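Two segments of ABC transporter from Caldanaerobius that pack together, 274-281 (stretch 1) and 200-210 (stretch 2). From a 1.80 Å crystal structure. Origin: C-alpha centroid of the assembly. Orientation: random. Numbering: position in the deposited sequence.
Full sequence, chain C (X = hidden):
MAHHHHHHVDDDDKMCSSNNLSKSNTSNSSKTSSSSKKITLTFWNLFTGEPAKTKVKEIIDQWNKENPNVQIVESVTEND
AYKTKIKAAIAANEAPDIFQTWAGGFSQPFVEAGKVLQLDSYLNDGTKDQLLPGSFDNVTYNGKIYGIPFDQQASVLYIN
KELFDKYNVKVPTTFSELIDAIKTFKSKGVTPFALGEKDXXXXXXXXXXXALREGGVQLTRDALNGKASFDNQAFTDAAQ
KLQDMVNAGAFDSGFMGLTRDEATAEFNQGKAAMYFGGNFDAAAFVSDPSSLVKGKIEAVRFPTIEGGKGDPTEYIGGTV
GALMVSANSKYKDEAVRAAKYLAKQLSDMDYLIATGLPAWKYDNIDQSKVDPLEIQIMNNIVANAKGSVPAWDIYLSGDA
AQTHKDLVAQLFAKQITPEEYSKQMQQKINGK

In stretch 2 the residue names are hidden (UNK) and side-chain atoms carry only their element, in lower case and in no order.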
# COMPACT_ATOMS: atom_id res chain seq x y z
N MET C 274 16.87 -6.25 -5.17
CA MET C 274 15.87 -5.22 -4.87
C MET C 274 14.41 -5.69 -4.92
O MET C 274 14.09 -6.78 -5.39
CB MET C 274 16.03 -3.92 -5.74
CG MET C 274 17.46 -3.40 -5.93
SD MET C 274 17.72 -2.08 -7.15
CE MET C 274 17.31 -0.60 -6.22
N TYR C 275 13.55 -4.90 -4.23
CA TYR C 275 12.07 -5.04 -4.25
C TYR C 275 11.56 -3.65 -4.13
O TYR C 275 12.10 -2.85 -3.34
CB TYR C 275 11.64 -5.67 -3.02
CG TYR C 275 10.21 -5.98 -2.86
CD1 TYR C 275 9.73 -7.27 -3.15
CD2 TYR C 275 9.32 -5.04 -2.28
CE1 TYR C 275 8.39 -7.58 -2.97
CE2 TYR C 275 7.98 -5.37 -2.10
CZ TYR C 275 7.51 -6.63 -2.44
OH TYR C 275 6.15 -6.93 -2.27
N PHE C 276 10.47 -3.38 -4.85
CA PHE C 276 9.86 -2.11 -4.68
C PHE C 276 8.37 -2.20 -4.37
O PHE C 276 7.62 -2.88 -5.02
CB PHE C 276 10.11 -1.23 -5.91
CG PHE C 276 9.42 0.07 -5.84
CD1 PHE C 276 9.96 1.11 -5.11
CD2 PHE C 276 8.18 0.25 -6.48
CE1 PHE C 276 9.30 2.31 -4.97
CE2 PHE C 276 7.51 1.45 -6.33
CZ PHE C 276 8.07 2.47 -5.61
N GLY C 277 7.95 -1.51 -3.33
CA GLY C 277 6.54 -1.62 -3.11
C GLY C 277 6.14 -0.80 -1.95
O GLY C 277 6.72 0.27 -1.69
N GLY C 278 5.10 -1.29 -1.30
CA GLY C 278 4.59 -0.64 -0.11
C GLY C 278 5.47 -0.87 1.11
O GLY C 278 6.16 -1.92 1.26
N ASN C 279 5.45 0.12 2.00
CA ASN C 279 6.10 -0.05 3.27
C ASN C 279 5.57 -1.31 4.05
O ASN C 279 6.27 -1.83 4.93
CB ASN C 279 5.80 1.20 4.08
CG ASN C 279 4.31 1.38 4.25
OD1 ASN C 279 3.57 1.64 3.28
ND2 ASN C 279 3.83 1.10 5.46
N PHE C 280 4.32 -1.75 3.77
CA PHE C 280 3.62 -2.83 4.56
C PHE C 280 4.31 -4.16 4.33
O PHE C 280 4.23 -5.11 5.18
CB PHE C 280 2.15 -2.99 4.13
CG PHE C 280 1.94 -2.75 2.63
CD1 PHE C 280 2.17 -3.79 1.70
CD2 PHE C 280 1.45 -1.51 2.18
CE1 PHE C 280 1.94 -3.56 0.34
CE2 PHE C 280 1.26 -1.26 0.84
CZ PHE C 280 1.49 -2.30 -0.08
N ASP C 281 5.02 -4.22 3.19
CA ASP C 281 5.83 -5.40 2.86
C ASP C 281 7.06 -5.54 3.71
O ASP C 281 7.65 -6.61 3.78
CB ASP C 281 6.15 -5.47 1.35
CG ASP C 281 4.90 -5.85 0.53
OD1 ASP C 281 3.90 -6.36 1.13
OD2 ASP C 281 4.98 -5.63 -0.71
N UNK C 200 -1.50 -8.00 -10.37
CA UNK C 200 -1.35 -6.67 -11.07
C UNK C 200 -1.05 -5.42 -10.25
O UNK C 200 -0.35 -4.50 -10.72
o UNK C 200 -4.65 -6.44 -13.77
c UNK C 200 -2.53 -6.41 -12.02
c UNK C 200 -3.93 -7.45 -13.85
c UNK C 200 -2.89 -7.68 -12.78
o UNK C 200 -3.99 -8.29 -14.79
N UNK C 201 -1.64 -5.34 -9.05
CA UNK C 201 -1.36 -4.20 -8.22
C UNK C 201 0.12 -4.03 -7.85
O UNK C 201 0.59 -2.94 -7.90
c UNK C 201 0.71 -4.32 -3.52
c UNK C 201 -0.12 -4.03 -4.59
c UNK C 201 -2.35 -4.05 -7.03
c UNK C 201 -1.09 -4.98 -4.95
c UNK C 201 -0.39 -6.48 -3.08
c UNK C 201 -2.13 -5.04 -5.97
c UNK C 201 -2.80 -6.24 -5.76
c UNK C 201 -1.24 -6.19 -4.15
c UNK C 201 0.56 -5.52 -2.78
n UNK C 201 -2.27 -6.90 -4.69
N UNK C 202 0.87 -5.08 -7.54
CA UNK C 202 2.26 -4.77 -7.15
C UNK C 202 3.09 -4.08 -8.26
O UNK C 202 3.82 -3.14 -7.95
c UNK C 202 0.61 -6.53 -7.46
c UNK C 202 2.84 -6.13 -6.77
c UNK C 202 1.66 -6.99 -6.49
N UNK C 203 2.98 -4.51 -9.53
CA UNK C 203 3.74 -3.87 -10.62
C UNK C 203 3.25 -2.49 -10.96
O UNK C 203 4.00 -1.64 -11.57
N UNK C 204 1.95 -2.28 -10.66
CA UNK C 204 1.28 -1.03 -10.88
C UNK C 204 2.01 0.05 -10.04
O UNK C 204 2.32 1.06 -10.55
s UNK C 204 -2.44 0.29 -9.82
c UNK C 204 -1.30 0.88 -8.53
c UNK C 204 -1.18 -0.28 -11.03
c UNK C 204 -0.19 -1.23 -10.44
N UNK C 205 2.23 -0.17 -8.73
CA UNK C 205 3.23 0.65 -7.93
C UNK C 205 4.48 1.23 -8.65
O UNK C 205 4.86 2.44 -8.48
c UNK C 205 2.69 0.67 -4.33
c UNK C 205 1.34 0.64 -3.74
c UNK C 205 1.08 1.18 -2.49
c UNK C 205 2.59 -0.01 -5.63
c UNK C 205 3.70 1.34 -3.66
c UNK C 205 3.45 1.88 -2.43
n UNK C 205 0.54 -0.02 -4.60
c UNK C 205 3.65 -0.14 -6.68
c UNK C 205 2.16 1.82 -1.85
c UNK C 205 1.25 -0.44 -5.71
N UNK C 206 5.16 0.36 -9.42
CA UNK C 206 6.31 0.75 -10.20
C UNK C 206 5.90 1.81 -11.17
O UNK C 206 6.54 2.88 -11.21
c UNK C 206 7.63 -1.50 -10.15
c UNK C 206 7.70 -3.22 -8.42
c UNK C 206 7.01 -2.22 -9.12
c UNK C 206 9.62 -2.81 -9.81
o UNK C 206 9.77 -4.46 -8.13
c UNK C 206 6.90 -0.48 -10.96
c UNK C 206 9.00 -3.51 -8.80
c UNK C 206 8.93 -1.85 -10.51
N UNK C 207 4.81 1.56 -11.93
CA UNK C 207 4.41 2.53 -12.98
C UNK C 207 3.94 3.84 -12.37
O UNK C 207 4.38 4.91 -12.76
o UNK C 207 1.77 6.35 -17.18
c UNK C 207 1.55 5.09 -15.17
c UNK C 207 3.48 3.27 -16.03
c UNK C 207 3.25 1.98 -13.90
c UNK C 207 2.83 3.07 -14.81
c UNK C 207 3.13 4.36 -16.84
c UNK C 207 1.87 3.99 -14.41
c UNK C 207 2.16 5.26 -16.41
N UNK C 208 3.00 3.75 -11.42
CA UNK C 208 2.61 4.96 -10.64
C UNK C 208 3.78 5.81 -10.14
O UNK C 208 3.77 7.04 -10.32
o UNK C 208 0.20 3.85 -11.05
o UNK C 208 -0.37 3.56 -8.96
c UNK C 208 1.74 4.59 -9.45
c UNK C 208 0.43 3.97 -9.85
N UNK C 209 4.76 5.14 -9.50
CA UNK C 209 5.91 5.87 -8.95
C UNK C 209 6.66 6.61 -10.03
O UNK C 209 7.05 7.76 -9.84
c UNK C 209 6.93 4.99 -8.22
s UNK C 209 8.45 7.09 -7.25
c UNK C 209 7.71 6.33 -5.79
c UNK C 209 8.35 5.63 -8.34
N UNK C 210 6.89 5.91 -11.15
CA UNK C 210 7.64 6.49 -12.23
C UNK C 210 6.85 7.67 -12.81
O UNK C 210 7.45 8.75 -12.96
c UNK C 210 8.07 5.45 -13.32
c UNK C 210 8.85 4.26 -12.70
c UNK C 210 8.84 6.19 -14.43
c UNK C 210 8.82 2.96 -13.59
O HOH W 1 4.49 -3.67 -5.15

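Position 200 carries three side-chain carbons in a chain, the third bearing two oxygens, and lies far from stretch 1. It is Glu200, at the N-cap position; its backbone O accepts the hydrogen bond from N of position 204, 3.2 Å away.

Position 201 has one carbon followed by fused five- and six-membered rings holding eight carbons and one nitrogen; a carbon of the six-membered ring comes within 3.9 Å of CE1 of Phe280. This is Trp201. Its CB points sideways, but the long indole still reaches stretch 1.

At 202, three carbons close a ring onto the backbone N: Pro202. Lacking an amide hydrogen costs little in the first turn of a helix, where that hydrogen has no helical acceptor. A water donates to both Pro202 O (2.9 Å) and Phe276 O (3.2 Å), linking the backbones.

Position 203 has no side-chain atoms and touches nothing on stretch 1: Gly203. Position 204 is unbranched, two carbons, a sulfur and a carbon, out of reach of stretch 1. It is Met204, apolar and flexible, as suits a buried site.

Position 205 again shows one carbon and a fused ring system of eight carbons and one nitrogen. Two six-membered-ring carbons lie 3.6 Å from CA of Gly278 and 3.7 Å from C of Gly277. This is Trp205, pointing toward the strand, its broad, flat indole suited to covering the backbone.

Position 206 has one carbon and a six-carbon ring bearing an oxygen; a ring carbon approaches O of Phe276 at 3.4 Å. This is Tyr206, whose face receives the edge of Phe276, with centroids 5.3 Å apart and planes at 82°.

Position 207 has the same atoms and is Tyr207, but it points away, and its hydroxyl is hydrogen-bonded elsewhere. At 208, two carbons with two oxygens on the second give Asp208, whose buried oxygens likewise find partners elsewhere.

Position 209 has two carbons, a sulfur and a carbon, with CB 3.8 Å from CZ of Phe276. It is Met209, an apolar neighbor for that ring. Position 210 has four carbons, forked at the first with one arm two carbons long: Ile210, a branched aliphatic side chain suited to burial, though it does not touch stretch 1.

Helix and strand cross almost perpendicularly, at 87°, with their axes 7.7 Å apart at closest approach. No direct hydrogen bond joins them. Phe276 packs against Trp205, Tyr206 and Met209, while Phe280 sets its edge toward the face of Trp205, whose indole lies close to the Gly277-Gly278 backbone.

Stretch 2 200-210: EWPGMWYYDMI
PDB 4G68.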